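Local coordinates for PvdO (Pseudomonas aeruginosa, PDB 5HHA), which is a periplasmic, calcium-binding protein of the formylglycine-generating-enzyme-like family that takes part in chromophore maturation, although its own chemistry is not firmly established, at residues A[126-137]-A[271-282]. Residues are numbered along the deposited sequence; the frame is centred on the assembly and turned at random. Where two conformers were deposited one is given.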
loop_
_atom_site.group_PDB
_atom_site.type_symbol
_atom_site.label_atom_id
_atom_site.label_comp_id
_atom_site.label_asym_id
_atom_site.label_seq_id
_atom_site.Cartn_x
_atom_site.Cartn_y
_atom_site.Cartn_z
ATOM N N ALA A 126 -7.150 7.663 -2.178
ATOM C CA ALA A 126 -8.280 7.460 -1.281
ATOM C C ALA A 126 -7.759 7.205 0.128
ATOM O O ALA A 126 -6.780 6.457 0.335
ATOM C CB ALA A 126 -9.098 6.278 -1.733
ATOM N N VAL A 127 -8.405 7.800 1.112
ATOM C CA VAL A 127 -8.074 7.600 2.512
ATOM C C VAL A 127 -9.391 7.548 3.308
ATOM O O VAL A 127 -10.486 7.547 2.718
ATOM C CB VAL A 127 -7.155 8.733 3.025
ATOM C CG1 VAL A 127 -5.785 8.661 2.356
ATOM C CG2 VAL A 127 -7.796 10.125 2.834
ATOM N N CYS A 128 -9.292 7.496 4.632
ATOM C CA CYS A 128 -10.469 7.586 5.493
ATOM C C CYS A 128 -11.394 6.414 5.274
ATOM O O CYS A 128 -12.622 6.540 5.420
ATOM C CB CYS A 128 -11.167 8.944 5.313
ATOM S SG CYS A 128 -10.198 10.308 5.956
ATOM N N VAL A 129 -10.777 5.266 4.982
ATOM C CA VAL A 129 -11.430 3.973 4.823
ATOM C C VAL A 129 -10.868 2.969 5.835
ATOM O O VAL A 129 -9.660 2.971 6.141
ATOM C CB VAL A 129 -11.225 3.408 3.401
ATOM C CG1 VAL A 129 -12.093 4.147 2.386
ATOM C CG2 VAL A 129 -9.742 3.421 2.987
ATOM N N ASP A 130 -11.731 2.119 6.381
ATOM C CA ASP A 130 -11.249 1.056 7.253
ATOM C C ASP A 130 -11.020 -0.224 6.452
ATOM O O ASP A 130 -11.177 -0.295 5.253
ATOM C CB ASP A 130 -12.114 0.846 8.539
ATOM C CG ASP A 130 -13.430 0.121 8.295
ATOM O OD1 ASP A 130 -13.723 -0.277 7.168
ATOM O OD2 ASP A 130 -14.182 -0.067 9.294
ATOM N N TYR A 131 -10.598 -1.250 7.166
ATOM C CA TYR A 131 -10.224 -2.518 6.539
ATOM C C TYR A 131 -11.402 -3.141 5.782
ATOM O O TYR A 131 -11.273 -3.564 4.646
ATOM C CB TYR A 131 -9.711 -3.436 7.643
ATOM C CG TYR A 131 -9.266 -4.838 7.308
ATOM C CD1 TYR A 131 -10.172 -5.889 7.306
ATOM C CD2 TYR A 131 -7.921 -5.137 7.122
ATOM C CE1 TYR A 131 -9.765 -7.204 7.101
ATOM C CE2 TYR A 131 -7.497 -6.463 6.915
ATOM C CZ TYR A 131 -8.430 -7.479 6.897
ATOM O OH TYR A 131 -8.039 -8.804 6.730
ATOM N N ASN A 132 -12.558 -3.181 6.434
ATOM C CA ASN A 132 -13.756 -3.721 5.799
ATOM C C ASN A 132 -14.211 -2.912 4.590
ATOM O O ASN A 132 -14.705 -3.470 3.612
ATOM C CB ASN A 132 -14.887 -3.800 6.825
ATOM C CG ASN A 132 -16.033 -4.653 6.353
ATOM O OD1 ASN A 132 -15.908 -5.870 6.247
ATOM N ND2 ASN A 132 -17.156 -4.019 6.059
ATOM N N ASP A 133 -14.023 -1.596 4.648
ATOM C CA ASP A 133 -14.373 -0.766 3.514
ATOM C C ASP A 133 -13.582 -1.198 2.281
ATOM O O ASP A 133 -14.102 -1.207 1.167
ATOM C CB ASP A 133 -14.023 0.697 3.791
ATOM C CG ASP A 133 -14.949 1.369 4.776
ATOM O OD1 ASP A 133 -16.148 1.023 4.829
ATOM O OD2 ASP A 133 -14.471 2.289 5.472
ATOM N N VAL A 134 -12.297 -1.503 2.477
ATOM C CA VAL A 134 -11.451 -1.975 1.387
ATOM C C VAL A 134 -11.972 -3.301 0.851
ATOM O O VAL A 134 -12.061 -3.496 -0.360
ATOM C CB VAL A 134 -9.969 -2.106 1.833
ATOM C CG1 VAL A 134 -9.144 -2.734 0.737
ATOM C CG2 VAL A 134 -9.408 -0.733 2.190
ATOM N N LYS A 135 -12.323 -4.212 1.743
ATOM C CA LYS A 135 -12.890 -5.478 1.297
ATOM C C LYS A 135 -14.166 -5.236 0.498
ATOM O O LYS A 135 -14.391 -5.893 -0.533
ATOM C CB LYS A 135 -13.162 -6.402 2.489
ATOM C CG LYS A 135 -11.877 -6.836 3.204
ATOM C CD LYS A 135 -12.131 -7.694 4.424
ATOM C CE LYS A 135 -12.763 -9.020 4.046
ATOM N NZ LYS A 135 -11.781 -9.912 3.377
ATOM N N ASN A 136 -15.009 -4.313 0.954
ATOM C CA ASN A 136 -16.247 -4.006 0.229
ATOM C C ASN A 136 -15.991 -3.432 -1.145
ATOM O O ASN A 136 -16.677 -3.806 -2.109
ATOM C CB ASN A 136 -17.128 -3.061 1.028
ATOM C CG ASN A 136 -17.730 -3.701 2.241
ATOM O OD1 ASN A 136 -17.798 -4.918 2.347
ATOM N ND2 ASN A 136 -18.192 -2.878 3.165
ATOM N N TYR A 137 -15.009 -2.544 -1.265
ATOM C CA TYR A 137 -14.639 -1.975 -2.546
ATOM C C TYR A 137 -14.186 -3.097 -3.481
ATOM O O TYR A 137 -14.576 -3.145 -4.637
ATOM C CB TYR A 137 -13.512 -0.935 -2.373
ATOM C CG TYR A 137 -12.972 -0.395 -3.680
ATOM C CD1 TYR A 137 -13.673 0.569 -4.386
ATOM C CD2 TYR A 137 -11.778 -0.862 -4.230
ATOM C CE1 TYR A 137 -13.214 1.048 -5.585
ATOM C CE2 TYR A 137 -11.307 -0.395 -5.418
ATOM C CZ TYR A 137 -12.027 0.558 -6.096
ATOM O OH TYR A 137 -11.521 0.992 -7.280
ATOM N N PRO A 271 -8.550 -3.025 12.685
ATOM C CA PRO A 271 -9.228 -2.975 11.383
ATOM C C PRO A 271 -10.385 -1.983 11.293
ATOM O O PRO A 271 -10.758 -1.577 10.186
ATOM C CB PRO A 271 -9.686 -4.428 11.154
ATOM C CG PRO A 271 -9.613 -5.070 12.502
ATOM C CD PRO A 271 -8.540 -4.386 13.254
ATOM N N SER A 272 -10.929 -1.554 12.432
ATOM C CA SER A 272 -11.988 -0.556 12.440
ATOM C C SER A 272 -11.423 0.862 12.439
ATOM O O SER A 272 -12.198 1.809 12.371
ATOM C CB SER A 272 -12.906 -0.775 13.651
ATOM O OG SER A 272 -12.178 -0.653 14.861
ATOM N N ASP A 273 -10.102 1.035 12.542
ATOM C CA ASP A 273 -9.476 2.353 12.450
ATOM C C ASP A 273 -9.597 2.891 11.017
ATOM O O ASP A 273 -9.742 2.129 10.059
ATOM C CB ASP A 273 -7.967 2.276 12.775
ATOM C CG ASP A 273 -7.650 2.039 14.240
ATOM O OD1 ASP A 273 -8.519 2.228 15.117
ATOM O OD2 ASP A 273 -6.474 1.687 14.512
ATOM N N ARG A 274 -9.509 4.204 10.885
ATOM C CA ARG A 274 -9.335 4.828 9.586
ATOM C C ARG A 274 -8.561 6.108 9.823
ATOM O O ARG A 274 -8.477 6.621 10.949
ATOM C CB ARG A 274 -10.681 5.103 8.902
ATOM C CG ARG A 274 -11.553 6.126 9.605
ATOM C CD ARG A 274 -12.927 6.231 8.968
ATOM N NE ARG A 274 -13.708 5.029 9.228
ATOM C CZ ARG A 274 -14.323 4.293 8.309
ATOM N NH1 ARG A 274 -14.276 4.599 7.023
ATOM N NH2 ARG A 274 -15.005 3.217 8.678
ATOM N N GLY A 275 -7.997 6.654 8.767
ATOM C CA GLY A 275 -7.295 7.915 8.898
ATOM C C GLY A 275 -6.998 8.525 7.561
ATOM O O GLY A 275 -7.054 7.875 6.535
ATOM N N ASP A 276 -6.610 9.791 7.602
ATOM C CA ASP A 276 -6.253 10.546 6.411
ATOM C C ASP A 276 -4.846 10.199 5.884
ATOM O O ASP A 276 -4.311 10.826 4.961
ATOM C CB ASP A 276 -6.392 12.047 6.688
ATOM C CG ASP A 276 -5.373 12.574 7.675
ATOM O OD1 ASP A 276 -4.367 11.898 7.957
ATOM O OD2 ASP A 276 -5.566 13.724 8.144
ATOM N N TRP A 277 -4.285 9.137 6.480
ATOM C CA TRP A 277 -2.935 8.669 6.214
ATOM C C TRP A 277 -2.913 7.182 5.847
ATOM O O TRP A 277 -1.836 6.648 5.610
ATOM C CB TRP A 277 -2.068 8.919 7.450
ATOM C CG TRP A 277 -2.602 8.330 8.696
ATOM C CD1 TRP A 277 -3.585 8.822 9.512
ATOM C CD2 TRP A 277 -2.168 7.110 9.289
ATOM N NE1 TRP A 277 -3.794 7.977 10.568
ATOM C CE2 TRP A 277 -2.931 6.918 10.457
ATOM C CE3 TRP A 277 -1.193 6.155 8.960
ATOM C CZ2 TRP A 277 -2.749 5.825 11.286
ATOM C CZ3 TRP A 277 -1.027 5.061 9.789
ATOM C CH2 TRP A 277 -1.788 4.915 10.932
ATOM N N ILE A 278 -4.079 6.522 5.787
ATOM C CA ILE A 278 -4.164 5.124 5.364
ATOM C C ILE A 278 -5.077 5.009 4.163
ATOM O O ILE A 278 -6.266 5.359 4.240
ATOM C CB ILE A 278 -4.696 4.138 6.472
ATOM C CG1 ILE A 278 -4.002 4.358 7.811
ATOM C CG2 ILE A 278 -4.505 2.718 5.981
ATOM C CD1 ILE A 278 -4.647 3.561 8.941
ATOM N N GLY A 279 -4.515 4.527 3.066
ATOM C CA GLY A 279 -5.256 4.196 1.856
ATOM C C GLY A 279 -5.084 2.703 1.570
ATOM O O GLY A 279 -5.005 1.894 2.500
ATOM N N PHE A 280 -5.009 2.333 0.287
ATOM C CA PHE A 280 -4.964 0.910 -0.048
ATOM C C PHE A 280 -4.690 0.693 -1.499
ATOM O O PHE A 280 -4.954 1.567 -2.328
ATOM C CB PHE A 280 -6.261 0.194 0.326
ATOM C CG PHE A 280 -7.476 0.666 -0.449
ATOM C CD1 PHE A 280 -8.139 1.843 -0.106
ATOM C CD2 PHE A 280 -7.998 -0.098 -1.489
ATOM C CE1 PHE A 280 -9.270 2.241 -0.783
ATOM C CE2 PHE A 280 -9.129 0.305 -2.178
ATOM C CZ PHE A 280 -9.772 1.466 -1.814
ATOM N N ARG A 281 -4.142 -0.475 -1.806
ATOM C CA ARG A 281 -4.117 -1.004 -3.161
ATOM C C ARG A 281 -5.089 -2.189 -3.216
ATOM O O ARG A 281 -5.538 -2.702 -2.197
ATOM C CB ARG A 281 -2.709 -1.468 -3.539
ATOM C CG ARG A 281 -1.711 -0.363 -3.600
ATOM C CD ARG A 281 -0.313 -0.866 -3.944
ATOM N NE ARG A 281 0.627 0.165 -3.596
ATOM C CZ ARG A 281 1.128 1.075 -4.427
ATOM N NH1 ARG A 281 0.941 1.007 -5.742
ATOM N NH2 ARG A 281 1.867 2.057 -3.935
ATOM N N VAL A 282 -5.381 -2.625 -4.446
ATOM C CA VAL A 282 -6.055 -3.882 -4.661
ATOM C C VAL A 282 -5.190 -4.768 -5.537
ATOM O O VAL A 282 -4.341 -4.311 -6.309
ATOM C CB VAL A 282 -7.466 -3.706 -5.307
ATOM C CG1 VAL A 282 -8.429 -3.013 -4.358
ATOM C CG2 VAL A 282 -7.409 -2.956 -6.639
HETATM O O HOH W 1 -5.498 4.692 -1.352
HETATM O O HOH W 2 -8.083 5.159 6.331
HETATM O O HOH W 3 -14.687 1.750 11.193
HETATM O O HOH W 4 -12.956 -2.981 9.410
HETATM O O HOH W 5 -17.635 2.551 6.718
#
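Arg274 reaches across the start of helix 131-145 and puts NH1 between two acceptors, 2.8 Å from Asp133 OD2 and 3.0 Å from Cys128 O. Cys128 O lies close to the guanidinium plane, though NH1 sits above the plane of that carbonyl; Asp133 OD2 is met nearly along its C-O bond, but the N-H bends to reach it. A bend at chi3 (70°) lays one guanidinium face over the Val129-Asp130 peptide. Arg274 NH2 makes a longer salt bridge, 3.4 Å, to Asp130 OD2; water 3 links the pair, donating to the carboxylate and accepting from NH2. Cys128 N donates to Gly275 O, and water 2 bridges Val129 O, Gly275 N and Ile278 O. Pro271 O takes Tyr131 N at 3.0 Å, so loop 271-277 also supplies an acceptor for the helix's first turn.

Phe280 CG, between its backbone N and carbonyl carbon (chi1 65°), carries the ring to the helix, packing strand 278-285 against helix 131-145. Val134 CG2 sits over one ring face (CH-pi), while the ring edge points toward the face of Tyr137, offset edge-to-face, planes at 70°. Trp220 of strand 218-221 also touches Val134, and a disulfide to Cys111 ties down Cys128.

Behind the arginine, Asp130 and Asp133 form a capping box: Asp133 N donates to Asp130 OD1, and Asp130 N to Asp133 OD2. The 3.2 Å approach of Asp130 OD1 to Asp133 OD2 would by itself raise the cost of two negative charges; Arg274, both N-H groups and the helix's amino end would be expected to offset it.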